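Local coordinates for 23S rRNA-specific endonuclease VapC20 (Mycobacterium tuberculosis H37Rv, PDB 5WZF), which cleaves 23S rRNA at the sarcin-ricin loop as a magnesium-dependent PIN-domain endoribonuclease, the toxin of a type II toxin-antitoxin pair, at residues R105-D111 with D130-A136; I123-F129 with G137-R142. All coordinates share one frame; numbering follows the deposited sequence.

How the contacts relate
Both contacts are built from the C-terminal part of the PIN domain, and their centres lie about 11 Å apart. Along the chain their segments alternate: residues 105-111 lead into helix 109-121, residues 123-129 carry strand 125-127, residues 130-136 hold the short helix 132-135, and residues 137-142 carry strand 139-140. Contact 2 pairs the two strands at one margin of the parallel sheet; contact 1 sets the helix between them against the loop before helix 109-121 and its first turn. They meet where E140, on the edge strand, accepts from G131 N. Through helix 132-135 the sheet edge is connected to the surroundings of D111, a predicted magnesium ligand; D18, the other, follows strand 14-17.

Contact 1 of 2, residues R105-D111 with D130-A136; sequences REYSFVD and DGDFSAA
OD1 of D132 is gripped by the guanidinium of R105 and by a water. R105 NH2 reaches it at 2.6 Å in a nearly straight salt bridge (175°) that lies in the guanidinium plane and meets the carboxylate on its anti side, tilted 24° from the carboxylate plane, so that one oxygen alone takes the bond. The water, donating to D132 OD1, also donates to E106 O and so ties the acid to the backbone of 105-111. Arginine suits this partly exposed place because its long chain, with CG anti to the backbone N (chi1 -180°) and extended as far as NE, reaches from the loop before helix 109-121 to the first turn of helix 132-135. A135 CB lies over one face of the guanidinium, 3.6 Å from R105 NE; a small methyl lets the flat group settle close to the helix.

The buried ring of Y107 packs against the aliphatic part of R105, whose CG lies over one of its faces. D132 O stands at the ring edge, 3.7 Å from Y107 CE1, and the phenol oxygen OH comes within 3.5 Å of A135 CB. W98 meets the same ring edge-to-face.

D132 and F133 also border the acidic centre of a PIN domain, where D111, in the first turn of helix 109-121, is a predicted magnesium ligand close to D18, the other. S108 N-caps that helix, its OG accepting from D111 N at 3.0 Å. D132 brings a third carboxylate across D111 at about a right angle: D111 OD2 and D132 OD2, two acceptors, are 3.5 Å apart. Such clustering of negative charge is consistent with a site made for a cation. The rim of the F133 ring reaches D111 at its other oxygen, CE1 4.0 Å from D111 OD1, and the ring also packs on D18 and edge-to-face on F115.

Contact 2 of 2, residues I123-F129 with G137-R142; sequences IQNAYAF and GFVEVR
Parallel strand pairing joins 123-129 to 137-142 at one margin of the central sheet, where 139-140 is the outermost strand within the chain. Three nearly straight backbone bonds carry it: V139 N to Q124 O, A126 N to V139 O at 2.7 Å, and V141 N to A126 O. N125 and V139 lie side by side on one face, N125 OD1 3.5 Å from V139 CB. A126 and E140 occupy the other, where a small alanine leaves room for M118 of helix 109-121. At one end Q124, bent at chi2 (66°), swings its amide back so that NE2 donates to a lone pair of G137 O at 3.0 Å, in a bent bond tilted from the amide plane. G137 follows helix 132-135 in a Schellman motif, its positive phi one that a side chain would resist.

At the other end R142 NH1 donates to A128 O at 2.8 Å in the guanidinium plane, while NH2 bridges to the anti lone pair of E140 OE1. This carboxylate is buried, but G131 N and S134 N also donate to it, so a charged glutamate is well supplied. F129 CD1 lies over one face of the guanidinium, at its NH1 end, the planes 33° apart. V141 sets its branched CB 3.5 Å from Y127 CE1, and the tyrosine hydroxyl bonds to L39 O. Strand 125-127, helix 132-135 and strand 139-140 make a beta-alpha-beta unit at this margin of the parallel PIN-fold sheet.

Contact 1 of 2, residues R105-D111 with D130-A136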
# COMPACT_ATOMS: atom_id res chain seq x y z
N ARG B 105 -9.39 -6.80 -15.96
CA ARG B 105 -8.39 -7.61 -15.28
C ARG B 105 -8.21 -7.12 -13.84
O ARG B 105 -8.36 -5.93 -13.58
CB ARG B 105 -7.06 -7.57 -16.03
CG ARG B 105 -5.93 -8.40 -15.42
CD ARG B 105 -4.63 -8.14 -16.16
NE ARG B 105 -3.47 -8.66 -15.44
CZ ARG B 105 -2.81 -9.77 -15.77
NH1 ARG B 105 -3.19 -10.48 -16.82
NH2 ARG B 105 -1.76 -10.15 -15.05
N GLU B 106 -7.90 -8.03 -12.92
CA GLU B 106 -7.67 -7.64 -11.53
C GLU B 106 -6.36 -6.87 -11.38
O GLU B 106 -5.29 -7.43 -11.58
CB GLU B 106 -7.66 -8.87 -10.62
CG GLU B 106 -7.41 -8.52 -9.16
CD GLU B 106 -7.31 -9.74 -8.26
OE1 GLU B 106 -7.75 -10.84 -8.67
OE2 GLU B 106 -6.80 -9.61 -7.13
N TYR B 107 -6.46 -5.59 -11.04
CA TYR B 107 -5.28 -4.77 -10.77
C TYR B 107 -5.31 -4.25 -9.34
O TYR B 107 -6.36 -3.87 -8.83
CB TYR B 107 -5.19 -3.59 -11.74
CG TYR B 107 -4.84 -3.96 -13.16
CD1 TYR B 107 -3.54 -4.34 -13.49
CD2 TYR B 107 -5.78 -3.91 -14.17
CE1 TYR B 107 -3.20 -4.68 -14.79
CE2 TYR B 107 -5.46 -4.25 -15.48
CZ TYR B 107 -4.17 -4.63 -15.78
OH TYR B 107 -3.84 -4.96 -17.08
N SER B 108 -4.14 -4.24 -8.69
CA SER B 108 -4.02 -3.69 -7.35
C SER B 108 -3.87 -2.18 -7.40
O SER B 108 -3.50 -1.62 -8.44
CB SER B 108 -2.81 -4.30 -6.62
OG SER B 108 -1.60 -3.73 -7.09
N PHE B 109 -4.15 -1.52 -6.28
CA PHE B 109 -3.93 -0.08 -6.18
C PHE B 109 -2.46 0.30 -6.41
O PHE B 109 -2.18 1.27 -7.10
CB PHE B 109 -4.37 0.43 -4.81
CG PHE B 109 -4.02 1.87 -4.56
CD1 PHE B 109 -4.78 2.88 -5.13
CD2 PHE B 109 -2.94 2.20 -3.76
CE1 PHE B 109 -4.46 4.21 -4.90
CE2 PHE B 109 -2.62 3.52 -3.53
CZ PHE B 109 -3.38 4.53 -4.10
N VAL B 110 -1.54 -0.45 -5.81
CA VAL B 110 -0.12 -0.15 -5.97
C VAL B 110 0.29 -0.24 -7.44
O VAL B 110 1.04 0.60 -7.94
CB VAL B 110 0.75 -1.09 -5.11
CG1 VAL B 110 2.22 -0.92 -5.45
CG2 VAL B 110 0.53 -0.80 -3.63
N ASP B 111 -0.21 -1.26 -8.14
CA ASP B 111 0.07 -1.39 -9.56
C ASP B 111 -0.45 -0.18 -10.34
O ASP B 111 0.25 0.37 -11.19
CB ASP B 111 -0.53 -2.67 -10.13
CG ASP B 111 0.27 -3.91 -9.75
OD1 ASP B 111 1.38 -3.76 -9.19
OD2 ASP B 111 -0.20 -5.03 -10.04
N ASP B 130 5.55 -11.70 -12.95
CA ASP B 130 4.12 -12.06 -12.82
C ASP B 130 3.15 -11.34 -13.78
O ASP B 130 1.94 -11.57 -13.72
CB ASP B 130 3.66 -11.84 -11.37
CG ASP B 130 4.52 -12.58 -10.37
OD1 ASP B 130 5.00 -13.69 -10.70
OD2 ASP B 130 4.74 -12.05 -9.26
N GLY B 131 3.67 -10.48 -14.65
CA GLY B 131 2.93 -10.10 -15.85
C GLY B 131 1.85 -9.03 -15.80
O GLY B 131 1.17 -8.81 -16.80
N ASP B 132 1.67 -8.37 -14.66
CA ASP B 132 0.65 -7.32 -14.57
C ASP B 132 1.08 -6.08 -15.35
O ASP B 132 0.25 -5.43 -15.99
CB ASP B 132 0.37 -6.95 -13.11
CG ASP B 132 -0.27 -8.09 -12.35
OD1 ASP B 132 -1.13 -8.79 -12.92
OD2 ASP B 132 0.09 -8.28 -11.17
N PHE B 133 2.36 -5.75 -15.30
CA PHE B 133 2.89 -4.64 -16.09
C PHE B 133 2.82 -4.94 -17.59
O PHE B 133 2.50 -4.06 -18.39
CB PHE B 133 4.33 -4.33 -15.66
CG PHE B 133 4.42 -3.58 -14.37
CD1 PHE B 133 4.24 -4.22 -13.15
CD2 PHE B 133 4.70 -2.22 -14.36
CE1 PHE B 133 4.32 -3.52 -11.95
CE2 PHE B 133 4.79 -1.51 -13.17
CZ PHE B 133 4.60 -2.17 -11.96
N SER B 134 3.10 -6.18 -17.96
CA SER B 134 2.98 -6.60 -19.36
C SER B 134 1.54 -6.46 -19.85
O SER B 134 1.30 -6.00 -20.97
CB SER B 134 3.44 -8.05 -19.54
OG SER B 134 4.77 -8.21 -19.09
N ALA B 135 0.59 -6.85 -19.01
CA ALA B 135 -0.82 -6.75 -19.37
C ALA B 135 -1.24 -5.29 -19.53
O ALA B 135 -2.11 -4.97 -20.34
CB ALA B 135 -1.69 -7.45 -18.34
N ALA B 136 -0.62 -4.41 -18.75
CA ALA B 136 -0.98 -3.00 -18.76
C ALA B 136 -0.26 -2.25 -19.87
O ALA B 136 -0.46 -1.05 -20.05
CB ALA B 136 -0.68 -2.36 -17.41
O HOH W 1 -0.09 -13.02 -15.71
O HOH W 2 -3.54 -9.84 -11.59

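Contact 2 of 2, residues I123-F129 with G137-R142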
# COMPACT_ATOMS: atom_id res chain seq x y z
N ILE B 123 8.48 6.16 -18.66
CA ILE B 123 9.19 4.90 -18.49
C ILE B 123 8.38 3.77 -19.12
O ILE B 123 7.18 3.66 -18.90
CB ILE B 123 9.44 4.60 -17.01
CG1 ILE B 123 10.26 5.72 -16.37
CG2 ILE B 123 10.14 3.25 -16.84
CD1 ILE B 123 10.37 5.62 -14.86
N GLN B 124 9.04 2.93 -19.92
CA GLN B 124 8.37 1.81 -20.55
C GLN B 124 8.81 0.48 -19.94
O GLN B 124 8.05 -0.49 -19.93
CB GLN B 124 8.62 1.81 -22.06
CG GLN B 124 7.98 0.65 -22.83
CD GLN B 124 6.45 0.68 -22.83
OE1 GLN B 124 5.82 1.60 -22.31
NE2 GLN B 124 5.85 -0.34 -23.44
N ASN B 125 10.03 0.46 -19.42
CA ASN B 125 10.60 -0.76 -18.86
C ASN B 125 10.40 -0.88 -17.35
O ASN B 125 10.70 0.04 -16.60
CB ASN B 125 12.09 -0.85 -19.17
CG ASN B 125 12.36 -1.01 -20.65
OD1 ASN B 125 11.59 -1.65 -21.37
ND2 ASN B 125 13.45 -0.42 -21.12
N ALA B 126 9.90 -2.03 -16.92
CA ALA B 126 9.73 -2.29 -15.50
C ALA B 126 10.53 -3.51 -15.05
O ALA B 126 10.55 -4.53 -15.75
CB ALA B 126 8.26 -2.47 -15.16
N TYR B 127 11.18 -3.40 -13.90
CA TYR B 127 11.71 -4.60 -13.26
C TYR B 127 10.58 -5.19 -12.43
O TYR B 127 10.25 -4.70 -11.36
CB TYR B 127 12.93 -4.29 -12.40
CG TYR B 127 14.24 -4.42 -13.15
CD1 TYR B 127 14.27 -4.37 -14.54
CD2 TYR B 127 15.44 -4.61 -12.48
CE1 TYR B 127 15.45 -4.49 -15.23
CE2 TYR B 127 16.63 -4.73 -13.17
CZ TYR B 127 16.63 -4.67 -14.55
OH TYR B 127 17.81 -4.80 -15.24
N ALA B 128 9.97 -6.24 -12.97
CA ALA B 128 8.80 -6.84 -12.36
C ALA B 128 8.63 -8.25 -12.89
O ALA B 128 9.12 -8.57 -13.97
CB ALA B 128 7.55 -6.02 -12.64
N PHE B 129 7.92 -9.07 -12.13
CA PHE B 129 7.58 -10.41 -12.56
C PHE B 129 6.06 -10.54 -12.53
O PHE B 129 5.36 -9.59 -12.16
CB PHE B 129 8.25 -11.45 -11.67
CG PHE B 129 9.75 -11.28 -11.54
CD1 PHE B 129 10.59 -11.58 -12.61
CD2 PHE B 129 10.32 -10.85 -10.35
CE1 PHE B 129 11.97 -11.43 -12.49
CE2 PHE B 129 11.69 -10.70 -10.23
CZ PHE B 129 12.52 -10.99 -11.30
N GLY B 137 0.58 -2.95 -20.63
CA GLY B 137 1.20 -2.37 -21.80
C GLY B 137 2.63 -1.91 -21.63
O GLY B 137 3.17 -1.21 -22.49
N PHE B 138 3.25 -2.30 -20.52
CA PHE B 138 4.66 -1.99 -20.28
C PHE B 138 5.51 -3.22 -20.56
O PHE B 138 4.99 -4.29 -20.86
CB PHE B 138 4.87 -1.49 -18.85
CG PHE B 138 4.09 -0.25 -18.52
CD1 PHE B 138 4.53 1.00 -18.94
CD2 PHE B 138 2.91 -0.33 -17.79
CE1 PHE B 138 3.81 2.14 -18.63
CE2 PHE B 138 2.19 0.81 -17.49
CZ PHE B 138 2.63 2.05 -17.91
N VAL B 139 6.83 -3.06 -20.45
CA VAL B 139 7.74 -4.18 -20.67
C VAL B 139 8.36 -4.65 -19.36
O VAL B 139 9.04 -3.87 -18.68
CB VAL B 139 8.87 -3.79 -21.64
CG1 VAL B 139 9.94 -4.88 -21.67
CG2 VAL B 139 8.31 -3.52 -23.05
N GLU B 140 8.13 -5.91 -19.01
CA GLU B 140 8.82 -6.50 -17.86
C GLU B 140 10.13 -7.09 -18.35
O GLU B 140 10.15 -8.06 -19.10
CB GLU B 140 7.95 -7.55 -17.18
CG GLU B 140 6.63 -6.98 -16.70
CD GLU B 140 5.78 -7.98 -15.95
OE1 GLU B 140 6.26 -9.11 -15.69
OE2 GLU B 140 4.63 -7.62 -15.60
N VAL B 141 11.23 -6.47 -17.93
CA VAL B 141 12.55 -6.83 -18.41
C VAL B 141 12.92 -8.24 -17.98
O VAL B 141 12.68 -8.64 -16.84
CB VAL B 141 13.61 -5.84 -17.91
CG1 VAL B 141 14.99 -6.20 -18.46
CG2 VAL B 141 13.23 -4.43 -18.31
N ARG B 142 13.48 -9.00 -18.92
CA ARG B 142 13.87 -10.39 -18.68
C ARG B 142 15.36 -10.59 -18.95
O ARG B 142 15.95 -9.88 -19.77
CB ARG B 142 13.03 -11.33 -19.55
CG ARG B 142 11.55 -11.32 -19.21
CD ARG B 142 11.32 -11.96 -17.86
NE ARG B 142 9.93 -11.85 -17.43
CZ ARG B 142 9.47 -10.93 -16.58
NH1 ARG B 142 10.30 -10.03 -16.07
NH2 ARG B 142 8.19 -10.91 -16.25
O HOH W 3 2.90 2.00 -22.23
O HOH W 4 12.05 -7.81 -14.25